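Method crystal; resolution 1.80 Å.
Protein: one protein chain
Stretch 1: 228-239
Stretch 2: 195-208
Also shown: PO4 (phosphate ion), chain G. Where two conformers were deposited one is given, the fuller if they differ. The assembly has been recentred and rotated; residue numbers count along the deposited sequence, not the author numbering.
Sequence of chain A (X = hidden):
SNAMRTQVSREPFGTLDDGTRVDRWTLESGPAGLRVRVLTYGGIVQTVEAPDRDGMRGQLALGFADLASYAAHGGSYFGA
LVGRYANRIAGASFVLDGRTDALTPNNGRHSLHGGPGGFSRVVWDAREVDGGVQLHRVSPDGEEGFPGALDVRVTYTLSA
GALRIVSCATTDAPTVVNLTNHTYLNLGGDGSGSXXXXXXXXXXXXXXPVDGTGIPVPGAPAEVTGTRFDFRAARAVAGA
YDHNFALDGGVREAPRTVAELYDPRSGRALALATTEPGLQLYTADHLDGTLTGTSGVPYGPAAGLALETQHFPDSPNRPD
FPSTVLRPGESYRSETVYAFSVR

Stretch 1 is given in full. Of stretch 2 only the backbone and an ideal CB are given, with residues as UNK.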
# COMPACT_ATOMS: atom_id res chain seq x y z
N ARG A 228 -15.94 -0.40 17.61
CA ARG A 228 -15.09 0.72 17.22
C ARG A 228 -14.67 0.64 15.75
O ARG A 228 -14.02 1.56 15.23
CB ARG A 228 -13.84 0.76 18.13
CG ARG A 228 -12.87 -0.40 17.88
CD ARG A 228 -11.77 -0.46 18.95
NE ARG A 228 -10.93 0.73 18.85
CZ ARG A 228 -9.83 0.80 18.11
NH1 ARG A 228 -9.15 1.93 18.07
NH2 ARG A 228 -9.39 -0.25 17.44
N PHE A 229 -15.03 -0.45 15.07
CA PHE A 229 -14.62 -0.62 13.68
C PHE A 229 -15.70 -0.19 12.69
O PHE A 229 -15.56 -0.38 11.48
CB PHE A 229 -14.19 -2.07 13.43
CG PHE A 229 -13.16 -2.55 14.40
CD1 PHE A 229 -11.81 -2.23 14.22
CD2 PHE A 229 -13.53 -3.28 15.53
CE1 PHE A 229 -10.85 -2.66 15.13
CE2 PHE A 229 -12.57 -3.71 16.44
CZ PHE A 229 -11.24 -3.40 16.25
N ASP A 230 -16.78 0.40 13.20
CA ASP A 230 -17.86 0.87 12.33
C ASP A 230 -17.51 2.21 11.68
O ASP A 230 -17.54 3.26 12.33
CB ASP A 230 -19.18 0.98 13.11
CG ASP A 230 -20.40 1.14 12.20
OD1 ASP A 230 -20.22 1.35 10.98
OD2 ASP A 230 -21.54 1.07 12.71
N PHE A 231 -17.16 2.16 10.39
CA PHE A 231 -16.89 3.36 9.58
C PHE A 231 -17.89 3.47 8.44
O PHE A 231 -17.61 4.10 7.41
CB PHE A 231 -15.46 3.31 8.98
CG PHE A 231 -14.36 3.61 9.97
CD1 PHE A 231 -14.00 4.92 10.26
CD2 PHE A 231 -13.65 2.57 10.57
CE1 PHE A 231 -12.97 5.19 11.16
CE2 PHE A 231 -12.62 2.83 11.48
CZ PHE A 231 -12.27 4.15 11.77
N ARG A 232 -19.06 2.86 8.61
CA ARG A 232 -20.05 2.87 7.53
C ARG A 232 -20.56 4.29 7.26
O ARG A 232 -20.91 4.63 6.13
CB ARG A 232 -21.19 1.91 7.84
CG ARG A 232 -20.79 0.42 7.71
CD ARG A 232 -21.92 -0.49 8.18
NE ARG A 232 -22.27 -0.21 9.57
CZ ARG A 232 -23.39 -0.60 10.16
NH1 ARG A 232 -24.29 -1.30 9.49
NH2 ARG A 232 -23.62 -0.29 11.43
N ALA A 233 -20.58 5.11 8.31
CA ALA A 233 -20.83 6.55 8.19
C ALA A 233 -19.54 7.31 8.50
O ALA A 233 -18.84 6.96 9.45
CB ALA A 233 -21.93 6.99 9.15
N ALA A 234 -19.23 8.34 7.71
CA ALA A 234 -17.97 9.07 7.87
C ALA A 234 -17.80 9.57 9.29
O ALA A 234 -18.73 10.14 9.85
CB ALA A 234 -17.91 10.24 6.91
N ARG A 235 -16.62 9.36 9.87
CA ARG A 235 -16.35 9.80 11.23
C ARG A 235 -14.84 9.91 11.44
O ARG A 235 -14.07 9.28 10.72
CB ARG A 235 -16.91 8.78 12.24
CG ARG A 235 -16.60 7.34 11.84
CD ARG A 235 -16.51 6.40 13.04
NE ARG A 235 -15.19 6.43 13.63
CZ ARG A 235 -14.56 5.37 14.13
NH1 ARG A 235 -15.15 4.18 14.13
NH2 ARG A 235 -13.35 5.51 14.64
N ALA A 236 -14.43 10.69 12.44
CA ALA A 236 -13.00 10.81 12.75
C ALA A 236 -12.39 9.43 13.02
O ALA A 236 -13.03 8.59 13.67
CB ALA A 236 -12.80 11.73 13.95
N VAL A 237 -11.19 9.19 12.51
CA VAL A 237 -10.49 7.93 12.76
C VAL A 237 -10.30 7.74 14.26
O VAL A 237 -10.67 6.69 14.82
CB VAL A 237 -9.15 7.86 11.99
CG1 VAL A 237 -8.37 6.61 12.43
CG2 VAL A 237 -9.40 7.82 10.48
N ALA A 238 -9.72 8.75 14.90
CA ALA A 238 -9.70 8.91 16.36
C ALA A 238 -8.88 7.90 17.17
O ALA A 238 -8.14 8.30 18.07
CB ALA A 238 -11.13 9.00 16.91
N GLY A 239 -9.00 6.62 16.85
CA GLY A 239 -8.29 5.60 17.61
C GLY A 239 -7.16 4.96 16.84
O GLY A 239 -6.87 5.34 15.70
N UNK A 195 -3.00 12.59 12.08
CA UNK A 195 -4.06 12.43 11.09
C UNK A 195 -5.33 11.84 11.72
O UNK A 195 -6.26 11.48 11.02
CB UNK A 195 -3.58 11.54 9.94
N UNK A 196 -5.37 11.75 13.05
CA UNK A 196 -6.49 11.04 13.70
C UNK A 196 -7.79 11.84 13.62
O UNK A 196 -8.87 11.29 13.84
CB UNK A 196 -6.16 10.75 15.16
N UNK A 197 -7.68 13.13 13.30
CA UNK A 197 -8.84 13.98 13.09
C UNK A 197 -9.47 13.83 11.71
O UNK A 197 -10.57 14.35 11.47
CB UNK A 197 -8.45 15.44 13.31
N UNK A 198 -8.80 13.13 10.79
CA UNK A 198 -9.38 12.88 9.47
C UNK A 198 -10.68 12.08 9.59
O UNK A 198 -10.79 11.19 10.43
CB UNK A 198 -8.38 12.14 8.58
N UNK A 199 -11.64 12.38 8.72
CA UNK A 199 -12.89 11.64 8.69
C UNK A 199 -12.77 10.53 7.65
O UNK A 199 -12.35 10.78 6.52
CB UNK A 199 -14.07 12.56 8.38
N UNK A 200 -13.13 9.32 8.06
CA UNK A 200 -13.04 8.16 7.17
C UNK A 200 -14.40 7.52 7.05
O UNK A 200 -15.10 7.34 8.05
CB UNK A 200 -12.01 7.15 7.68
N UNK A 201 -14.79 7.20 5.82
CA UNK A 201 -15.94 6.33 5.57
C UNK A 201 -15.44 5.10 4.81
O UNK A 201 -14.68 5.23 3.85
CB UNK A 201 -17.03 7.06 4.79
N UNK A 202 -15.87 3.91 5.23
CA UNK A 202 -15.50 2.68 4.53
C UNK A 202 -16.73 1.93 4.10
O UNK A 202 -17.70 1.82 4.86
CB UNK A 202 -14.62 1.79 5.41
N UNK A 203 -16.71 1.41 2.88
CA UNK A 203 -17.82 0.57 2.43
C UNK A 203 -17.56 -0.85 2.90
O UNK A 203 -17.31 -1.75 2.10
CB UNK A 203 -17.98 0.62 0.91
N UNK A 204 -17.62 -1.05 4.22
CA UNK A 204 -17.30 -2.33 4.85
C UNK A 204 -18.19 -2.58 6.06
O UNK A 204 -18.14 -1.83 7.05
CB UNK A 204 -15.83 -2.37 5.26
N UNK A 205 -19.03 -3.61 6.00
CA UNK A 205 -19.91 -3.91 7.12
C UNK A 205 -19.29 -4.95 8.04
O UNK A 205 -19.87 -5.29 9.08
CB UNK A 205 -21.27 -4.40 6.61
N UNK A 206 -18.12 -5.46 7.66
CA UNK A 206 -17.44 -6.50 8.43
C UNK A 206 -15.94 -6.26 8.50
O UNK A 206 -15.38 -5.55 7.67
CB UNK A 206 -17.72 -7.88 7.82
N UNK A 207 -15.29 -6.86 9.50
CA UNK A 207 -13.83 -6.74 9.64
C UNK A 207 -13.24 -8.06 10.14
O UNK A 207 -13.97 -8.99 10.47
CB UNK A 207 -13.47 -5.60 10.60
N UNK A 208 -11.91 -8.13 10.19
CA UNK A 208 -11.21 -9.36 10.56
C UNK A 208 -10.55 -9.22 11.93
O UNK A 208 -9.44 -8.68 12.03
CB UNK A 208 -10.16 -9.72 9.50
P PO4 G . -27.08 -1.60 12.13
O1 PO4 G . -27.97 -2.46 12.99
O2 PO4 G . -25.90 -1.13 12.94
O3 PO4 G . -26.61 -2.40 10.94
O4 PO4 G . -27.86 -0.39 11.68

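Position 195 opens a type I beta turn that ends at 198. Its CB points sideways and meets nothing of stretch 1 within 5.5 Å, so stretch 1 hardly restricts the choice. The residue is Ala195, whose O accepts the turn bond from N of 198 at 3.0 Å.

At position 196 the ideal CB lies 4.1 Å from Ala238 N. The backbone O of 196 accepts a hydrogen bond from that same Ala238 N at 2.9 Å. A small side chain suits a site so close to the backbone, though larger ones are not excluded. It is Ala196.

Position 197 has its CB direction away from stretch 1, and there is room for a CB. Phi and psi of -80° and -10° are open to most residues. Glycine is therefore not forced here, but Gly197 is what is found.

At 198 the CB points sideways, 4.8 Å from Val237 CG2. The backbone O takes a hydrogen bond from Val237 N at 2.9 Å. Many side chains would fit. His198 turns its ring away and bonds through NE2 elsewhere in the structure.

Position 199 pairs with Ala236 in an antiparallel, non-hydrogen-bonded bridge. Its CB lies on the same face as Ala236 CB, with Ala234 CB 4.7 Å away. Stretch 1 offers only small alanine side chains and backbone near this CB, so many side chains, polar or apolar, would serve. Glu199 occupies it, its chain extended at chi2 (t), with no partner in stretch 1 for its carboxylate.

Position 200 is more demanding. Its N donates to Arg235 O at 2.8 Å, and its O accepts from Arg235 N at 3.1 Å. The CB lies 3.9 Å from both Val237 CG2 and Phe231 CD1. This apolar surface favours leucine, isoleucine, valine or methionine. The residue is Leu200; its CD2 sits over a face of the Phe231 ring, 4.0 Å from the centroid.

At 201 the CB lies 3.8 Å from Ala234 CA and 4.0 Å from Phe231 O. Alanine or a long flexible chain would suit. Arg201 packs its CG 3.5 Å from Arg232 O, then leads away; its NH1 and Arg232 O share a water.

The N of 202 donates to Phe231 O at 2.8 Å, and its CB is 4.0 Å from Phe231 CB. An apolar side chain is expected. Leu202 brings CG to 3.8 Å from Phe231 CB.

At 203 the CB points away from stretch 1, which sets no limit, so many side chains would do; it is Ala203. Position 204 points sideways, with no stretch 1 atom within 5.5 Å of its CB. Stretch 1 leaves the choice open. It is Ala204; a water donates to its O and accepts from Phe231 N, so it bridges the two stretches.

At 205 the CB is 4.3 Å from Arg232 CD; small or polar residues fit, and Ser205 is found. Position 206 points away, so stretch 1 would not obstruct even a long chain; it is Arg206.

Position 207 points toward Phe229, its CB 4.6 Å from Phe229 CB. An aromatic or large apolar residue suits. Tyr207 forms an offset stack with the Phe229 ring, centroids 4.1 Å apart. Position 208 is out of reach of stretch 1, which gives no preference; it is Thr208.

Stretch 2 (195-208) AAGHELRLAASRYT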
# COMPACT_ATOMS: atom_id res chain seq x y z
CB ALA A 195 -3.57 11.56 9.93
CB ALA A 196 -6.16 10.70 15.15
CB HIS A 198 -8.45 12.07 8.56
CG HIS A 198 -7.24 12.81 8.10
ND1 HIS A 198 -6.76 13.94 8.73
CD2 HIS A 198 -6.40 12.58 7.06
CE1 HIS A 198 -5.68 14.37 8.10
NE2 HIS A 198 -5.43 13.55 7.09
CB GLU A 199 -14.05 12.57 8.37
CG GLU A 199 -14.27 13.62 9.45
CD GLU A 199 -15.38 14.60 9.12
OE1 GLU A 199 -15.75 14.71 7.93
OE2 GLU A 199 -15.87 15.27 10.07
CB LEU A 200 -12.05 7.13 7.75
CG LEU A 200 -11.91 5.82 6.96
CD1 LEU A 200 -11.39 6.10 5.56
CD2 LEU A 200 -11.00 4.85 7.68
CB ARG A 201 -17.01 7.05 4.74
CG ARG A 201 -18.25 6.18 4.49
CD ARG A 201 -19.32 6.88 3.65
NE ARG A 201 -18.92 7.02 2.26
CZ ARG A 201 -18.94 6.04 1.36
NH1 ARG A 201 -19.34 4.82 1.70
NH2 ARG A 201 -18.54 6.27 0.11
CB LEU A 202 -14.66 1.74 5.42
CG LEU A 202 -13.34 2.25 5.98
CD1 LEU A 202 -12.77 1.23 6.97
CD2 LEU A 202 -12.35 2.53 4.84
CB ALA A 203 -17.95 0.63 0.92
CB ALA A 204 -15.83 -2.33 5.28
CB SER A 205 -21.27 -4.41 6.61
OG SER A 205 -21.13 -5.64 5.94
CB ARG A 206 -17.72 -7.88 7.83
CG ARG A 206 -19.18 -8.30 7.86
CD ARG A 206 -19.32 -9.79 7.53
NE ARG A 206 -20.72 -10.21 7.51
CZ ARG A 206 -21.33 -10.86 8.49
NH1 ARG A 206 -20.67 -11.18 9.60
NH2 ARG A 206 -22.60 -11.20 8.37
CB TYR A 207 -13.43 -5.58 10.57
CG TYR A 207 -13.55 -5.92 12.04
CD1 TYR A 207 -14.80 -6.10 12.63
CD2 TYR A 207 -12.42 -6.05 12.84
CE1 TYR A 207 -14.91 -6.42 13.98
CE2 TYR A 207 -12.52 -6.36 14.18
CZ TYR A 207 -13.77 -6.54 14.74
OH TYR A 207 -13.87 -6.87 16.08
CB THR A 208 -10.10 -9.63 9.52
OG1 THR A 208 -10.71 -9.73 8.23
CG2 THR A 208 -9.40 -10.92 9.83
O HOH W 1 -20.23 3.15 3.94
O HOH W 2 -16.64 -0.04 8.50
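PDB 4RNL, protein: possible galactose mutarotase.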